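Local structure of vacuolar protein-sorting-associated protein 25 (3HTU) at residues Gln23-Asn35 with Ile68-Phe79. The protein serves as a subunit of the ESCRT-II complex, which is required for multivesicular body formation and for sorting endosomal cargo proteins into these bodies. Sequence-based numbering, arbitrary orientation.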
loop_
_atom_site.group_PDB
_atom_site.type_symbol
_atom_site.label_atom_id
_atom_site.label_comp_id
_atom_site.label_asym_id
_atom_site.label_seq_id
_atom_site.Cartn_x
_atom_site.Cartn_y
_atom_site.Cartn_z
ATOM N N GLN A 23 -4.358 10.336 7.150
ATOM C CA GLN A 23 -5.100 9.617 8.195
ATOM C C GLN A 23 -6.550 9.288 7.863
ATOM O O GLN A 23 -7.252 8.680 8.676
ATOM C CB GLN A 23 -5.063 10.401 9.511
ATOM C CG GLN A 23 -4.248 9.723 10.601
ATOM C CD GLN A 23 -4.755 10.007 12.008
ATOM O OE1 GLN A 23 -5.718 10.754 12.205
ATOM N NE2 GLN A 23 -4.109 9.394 12.996
ATOM N N ASN A 24 -7.002 9.703 6.684
ATOM C CA ASN A 24 -8.356 9.396 6.236
ATOM C C ASN A 24 -8.515 7.887 6.010
ATOM O O ASN A 24 -9.453 7.267 6.527
ATOM C CB ASN A 24 -8.701 10.182 4.963
ATOM C CG ASN A 24 -8.238 11.634 5.023
ATOM O OD1 ASN A 24 -7.455 12.078 4.183
ATOM N ND2 ASN A 24 -8.717 12.375 6.021
ATOM N N ASN A 25 -7.577 7.300 5.261
ATOM C CA ASN A 25 -7.612 5.867 4.980
ATOM C C ASN A 25 -7.064 5.024 6.137
ATOM O O ASN A 25 -6.103 5.413 6.811
ATOM C CB ASN A 25 -6.851 5.525 3.688
ATOM C CG ASN A 25 -7.306 6.355 2.484
ATOM O OD1 ASN A 25 -8.449 6.842 2.425
ATOM N ND2 ASN A 25 -6.404 6.507 1.504
ATOM N N SER A 26 -7.702 3.879 6.360
ATOM C CA SER A 26 -7.121 2.805 7.161
ATOM C C SER A 26 -6.687 1.648 6.249
ATOM O O SER A 26 -5.795 0.883 6.607
ATOM C CB SER A 26 -8.108 2.308 8.225
ATOM O OG SER A 26 -7.888 2.946 9.474
ATOM N N VAL A 27 -7.316 1.556 5.072
ATOM C CA VAL A 27 -7.106 0.452 4.122
ATOM C C VAL A 27 -6.366 0.925 2.846
ATOM O O VAL A 27 -6.801 1.881 2.168
ATOM C CB VAL A 27 -8.464 -0.232 3.797
ATOM C CG1 VAL A 27 -8.266 -1.503 3.102
ATOM C CG2 VAL A 27 -9.208 -0.565 5.104
ATOM N N PHE A 28 -5.249 0.259 2.543
ATOM C CA PHE A 28 -4.361 0.638 1.436
ATOM C C PHE A 28 -4.031 -0.599 0.601
ATOM O O PHE A 28 -3.837 -1.667 1.149
ATOM C CB PHE A 28 -3.044 1.235 1.968
ATOM C CG PHE A 28 -3.200 2.509 2.740
ATOM C CD1 PHE A 28 -3.388 2.488 4.129
ATOM C CD2 PHE A 28 -3.137 3.736 2.099
ATOM C CE1 PHE A 28 -3.521 3.649 4.840
ATOM C CE2 PHE A 28 -3.271 4.907 2.812
ATOM C CZ PHE A 28 -3.458 4.867 4.179
ATOM N N THR A 29 -3.976 -0.473 -0.724
ATOM C CA THR A 29 -3.361 -1.524 -1.535
ATOM C C THR A 29 -1.853 -1.474 -1.285
ATOM O O THR A 29 -1.320 -0.453 -0.865
ATOM C CB THR A 29 -3.718 -1.421 -3.064
ATOM O OG1 THR A 29 -3.174 -0.218 -3.622
ATOM C CG2 THR A 29 -5.246 -1.418 -3.274
ATOM N N LEU A 30 -1.167 -2.589 -1.501
ATOM C CA LEU A 30 0.280 -2.581 -1.417
ATOM C C LEU A 30 0.866 -1.639 -2.481
ATOM O O LEU A 30 1.777 -0.860 -2.193
ATOM C CB LEU A 30 0.843 -3.992 -1.604
ATOM C CG LEU A 30 0.534 -5.085 -0.583
ATOM C CD1 LEU A 30 1.736 -6.049 -0.500
ATOM C CD2 LEU A 30 0.204 -4.526 0.780
ATOM N N TYR A 31 0.307 -1.682 -3.688
ATOM C CA TYR A 31 0.789 -0.813 -4.780
ATOM C C TYR A 31 0.776 0.661 -4.404
ATOM O O TYR A 31 1.773 1.347 -4.592
ATOM C CB TYR A 31 -0.009 -1.031 -6.060
ATOM C CG TYR A 31 0.436 -0.174 -7.241
ATOM C CD1 TYR A 31 1.526 -0.540 -8.024
ATOM C CD2 TYR A 31 -0.254 0.987 -7.571
ATOM C CE1 TYR A 31 1.927 0.245 -9.128
ATOM C CE2 TYR A 31 0.141 1.788 -8.651
ATOM C CZ TYR A 31 1.228 1.408 -9.426
ATOM O OH TYR A 31 1.597 2.204 -10.498
ATOM N N GLU A 32 -0.345 1.157 -3.876
ATOM C CA GLU A 32 -0.468 2.599 -3.632
ATOM C C GLU A 32 0.446 3.120 -2.537
ATOM O O GLU A 32 0.777 4.307 -2.535
ATOM C CB GLU A 32 -1.915 3.019 -3.376
ATOM C CG GLU A 32 -2.400 2.782 -1.945
ATOM C CD GLU A 32 -3.824 3.197 -1.791
ATOM O OE1 GLU A 32 -4.656 2.338 -1.476
ATOM O OE2 GLU A 32 -4.123 4.374 -2.042
ATOM N N LEU A 33 0.864 2.249 -1.622
ATOM C CA LEU A 33 1.852 2.631 -0.611
ATOM C C LEU A 33 3.204 2.958 -1.226
ATOM O O LEU A 33 3.908 3.831 -0.725
ATOM C CB LEU A 33 2.038 1.545 0.466
ATOM C CG LEU A 33 0.986 1.496 1.588
ATOM C CD1 LEU A 33 1.226 0.304 2.541
ATOM C CD2 LEU A 33 0.898 2.786 2.395
ATOM N N THR A 34 3.568 2.252 -2.289
ATOM C CA THR A 34 4.890 2.441 -2.901
ATOM C C THR A 34 4.879 3.201 -4.234
ATOM O O THR A 34 5.897 3.782 -4.623
ATOM C CB THR A 34 5.624 1.108 -3.078
ATOM O OG1 THR A 34 4.788 0.180 -3.795
ATOM C CG2 THR A 34 6.019 0.538 -1.694
ATOM N N ASN A 35 3.750 3.184 -4.941
ATOM C CA ASN A 35 3.656 3.821 -6.269
ATOM C C ASN A 35 2.491 4.805 -6.404
ATOM O O ASN A 35 2.221 5.306 -7.510
ATOM C CB ASN A 35 3.538 2.788 -7.397
ATOM C CG ASN A 35 4.581 1.680 -7.323
ATOM O OD1 ASN A 35 5.595 1.724 -8.013
ATOM N ND2 ASN A 35 4.307 0.658 -6.531
ATOM N N ILE A 68 -3.937 -8.103 3.854
ATOM C CA ILE A 68 -4.912 -8.813 3.013
ATOM C C ILE A 68 -4.226 -9.354 1.761
ATOM O O ILE A 68 -3.695 -8.593 0.929
ATOM C CB ILE A 68 -6.170 -7.957 2.663
ATOM C CG1 ILE A 68 -6.848 -7.447 3.943
ATOM C CG2 ILE A 68 -7.205 -8.778 1.940
ATOM C CD1 ILE A 68 -6.508 -6.018 4.328
ATOM N N THR A 69 -4.262 -10.675 1.630
ATOM C CA THR A 69 -3.503 -11.348 0.589
ATOM C C THR A 69 -4.349 -11.931 -0.533
ATOM O O THR A 69 -3.794 -12.472 -1.497
ATOM C CB THR A 69 -2.567 -12.427 1.155
ATOM O OG1 THR A 69 -3.339 -13.431 1.813
ATOM C CG2 THR A 69 -1.596 -11.811 2.126
ATOM N N VAL A 70 -5.670 -11.795 -0.456
ATOM C CA VAL A 70 -6.509 -12.323 -1.523
ATOM C C VAL A 70 -6.255 -11.562 -2.828
ATOM O O VAL A 70 -6.129 -10.331 -2.836
ATOM C CB VAL A 70 -8.028 -12.409 -1.164
ATOM C CG1 VAL A 70 -8.272 -13.482 -0.087
ATOM C CG2 VAL A 70 -8.582 -11.077 -0.734
ATOM N N SER A 71 -6.141 -12.326 -3.912
ATOM C CA SER A 71 -5.746 -11.794 -5.206
ATOM C C SER A 71 -6.700 -10.744 -5.780
ATOM O O SER A 71 -6.259 -9.879 -6.547
ATOM C CB SER A 71 -5.586 -12.944 -6.198
ATOM O OG SER A 71 -4.590 -13.840 -5.752
ATOM N N ASP A 72 -7.984 -10.825 -5.411
ATOM C CA ASP A 72 -9.022 -9.895 -5.881
ATOM C C ASP A 72 -8.978 -8.531 -5.205
ATOM O O ASP A 72 -9.756 -7.624 -5.554
ATOM C CB ASP A 72 -10.436 -10.503 -5.745
ATOM C CG ASP A 72 -10.784 -10.903 -4.313
ATOM O OD1 ASP A 72 -9.968 -11.569 -3.661
ATOM O OD2 ASP A 72 -11.890 -10.580 -3.840
ATOM N N GLY A 73 -8.073 -8.371 -4.249
ATOM C CA GLY A 73 -7.959 -7.113 -3.545
ATOM C C GLY A 73 -6.940 -7.131 -2.435
ATOM O O GLY A 73 -7.309 -7.135 -1.238
ATOM N N ARG A 74 -5.669 -7.135 -2.850
ATOM C CA ARG A 74 -4.521 -7.252 -1.968
ATOM C C ARG A 74 -4.244 -5.926 -1.312
ATOM O O ARG A 74 -4.404 -4.859 -1.931
ATOM C CB ARG A 74 -3.253 -7.641 -2.745
ATOM C CG ARG A 74 -3.219 -9.050 -3.306
ATOM C CD ARG A 74 -1.891 -9.317 -4.030
ATOM N NE ARG A 74 -0.692 -9.151 -3.192
ATOM C CZ ARG A 74 -0.159 -10.112 -2.435
ATOM N NH1 ARG A 74 -0.723 -11.307 -2.385
ATOM N NH2 ARG A 74 0.932 -9.875 -1.724
ATOM N N GLY A 75 -3.772 -5.985 -0.072
ATOM C CA GLY A 75 -3.419 -4.763 0.612
ATOM C C GLY A 75 -3.268 -4.947 2.094
ATOM O O GLY A 75 -2.962 -6.039 2.561
ATOM N N VAL A 76 -3.482 -3.863 2.831
ATOM C CA VAL A 76 -3.145 -3.834 4.233
ATOM C C VAL A 76 -4.091 -2.864 4.955
ATOM O O VAL A 76 -4.489 -1.826 4.401
ATOM C CB VAL A 76 -1.625 -3.539 4.441
ATOM C CG1 VAL A 76 -1.231 -2.183 3.861
ATOM C CG2 VAL A 76 -1.218 -3.623 5.911
ATOM N N LYS A 77 -4.507 -3.244 6.166
ATOM C CA LYS A 77 -5.211 -2.298 7.043
ATOM C C LYS A 77 -4.326 -1.965 8.215
ATOM O O LYS A 77 -3.746 -2.847 8.830
ATOM C CB LYS A 77 -6.551 -2.865 7.521
ATOM C CG LYS A 77 -7.367 -1.929 8.449
ATOM C CD LYS A 77 -8.802 -2.457 8.588
ATOM C CE LYS A 77 -9.654 -1.648 9.582
ATOM N NZ LYS A 77 -11.024 -2.261 9.724
ATOM N N PHE A 78 -4.236 -0.680 8.536
ATOM C CA PHE A 78 -3.466 -0.218 9.690
ATOM C C PHE A 78 -4.387 0.080 10.858
ATOM O O PHE A 78 -5.528 0.485 10.674
ATOM C CB PHE A 78 -2.649 1.018 9.341
ATOM C CG PHE A 78 -1.616 0.777 8.269
ATOM C CD1 PHE A 78 -1.923 1.012 6.923
ATOM C CD2 PHE A 78 -0.349 0.297 8.600
ATOM C CE1 PHE A 78 -0.970 0.778 5.927
ATOM C CE2 PHE A 78 0.610 0.056 7.606
ATOM C CZ PHE A 78 0.295 0.298 6.281
ATOM N N PHE A 79 -3.870 -0.157 12.050
ATOM C CA PHE A 79 -4.615 0.012 13.300
ATOM C C PHE A 79 -3.828 0.950 14.198
ATOM O O PHE A 79 -4.317 1.528 15.143
ATOM C CB PHE A 79 -4.830 -1.349 13.986
ATOM C CG PHE A 79 -5.529 -2.340 13.117
ATOM C CD1 PHE A 79 -4.793 -3.303 12.416
ATOM C CD2 PHE A 79 -6.911 -2.301 12.959
ATOM C CE1 PHE A 79 -5.427 -4.234 11.590
ATOM C CE2 PHE A 79 -7.551 -3.225 12.121
ATOM C CZ PHE A 79 -6.790 -4.188 11.425
ATOM O OXT PHE A 79 -2.649 1.187 13.993
#
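Phe-28 pairs with Val-76, and Val-27 with Lys-77, in the antiparallel sheet of this C-terminal winged-helix domain, where strand 27-28 edges the final strand, 75-78. Phe-28 and Val-76 form the hydrogen-bonded pair: Phe-28 N reaches Val-76 O at 2.9 Å, and Val-76 N returns to Phe-28 O at 2.8 Å. A third bond runs from Phe-78 N to Ser-26 O, at 2.9 Å. Gly-75 CA passes 3.9 Å from Thr-29 CA; a side chain there would run into Phe-28 O, and its backbone angles themselves call for glycine.

The two strands then divide their side chains between two faces. Phe-28 and Val-76 turn to the face covered by helix 7-19 and helix 30-35, Val-27 and Lys-77 to the other, where an acidic side chain of another protein's chain, outside both segments, takes Lys-77 NZ in a salt bridge.

Phe-78 can be followed outward. Phe-78 CB lies 4.2 Å from Ser-26 O; with CG anti to the carbonyl carbon (chi1 -63°), the ring swings toward Phe-28. Phe-78 CD1 and Phe-78 CE1 both meet Phe-28 CD1, which lies at their ring's edge, at 3.5 Å each, in an oblique pair whose planes stand at 69°. Phe-78 CZ meets Leu-33 CD1, also at the edge, at 3.9 Å, while Ile-14, Tyr-15 and Val-18 of helix 7-19 add further packing. An alanine here would remove the ring and is likely to leave Phe-28 and Leu-33 without their shared neighbour, opening a gap against helix 7-19.

Thr-29, the N-cap of helix 30-35, forms a capping box with Glu-32: Glu-32 N donates to Thr-29 OG1 and Thr-29 N to Glu-32 OE1. Thr-29 OG1 also bonds an acidic side chain of the other protein's chain. From this helix, Leu-30 sets CD2 over Gly-75 CA, and Leu-33 CD1 touches Val-76 CG1 at 3.7 Å.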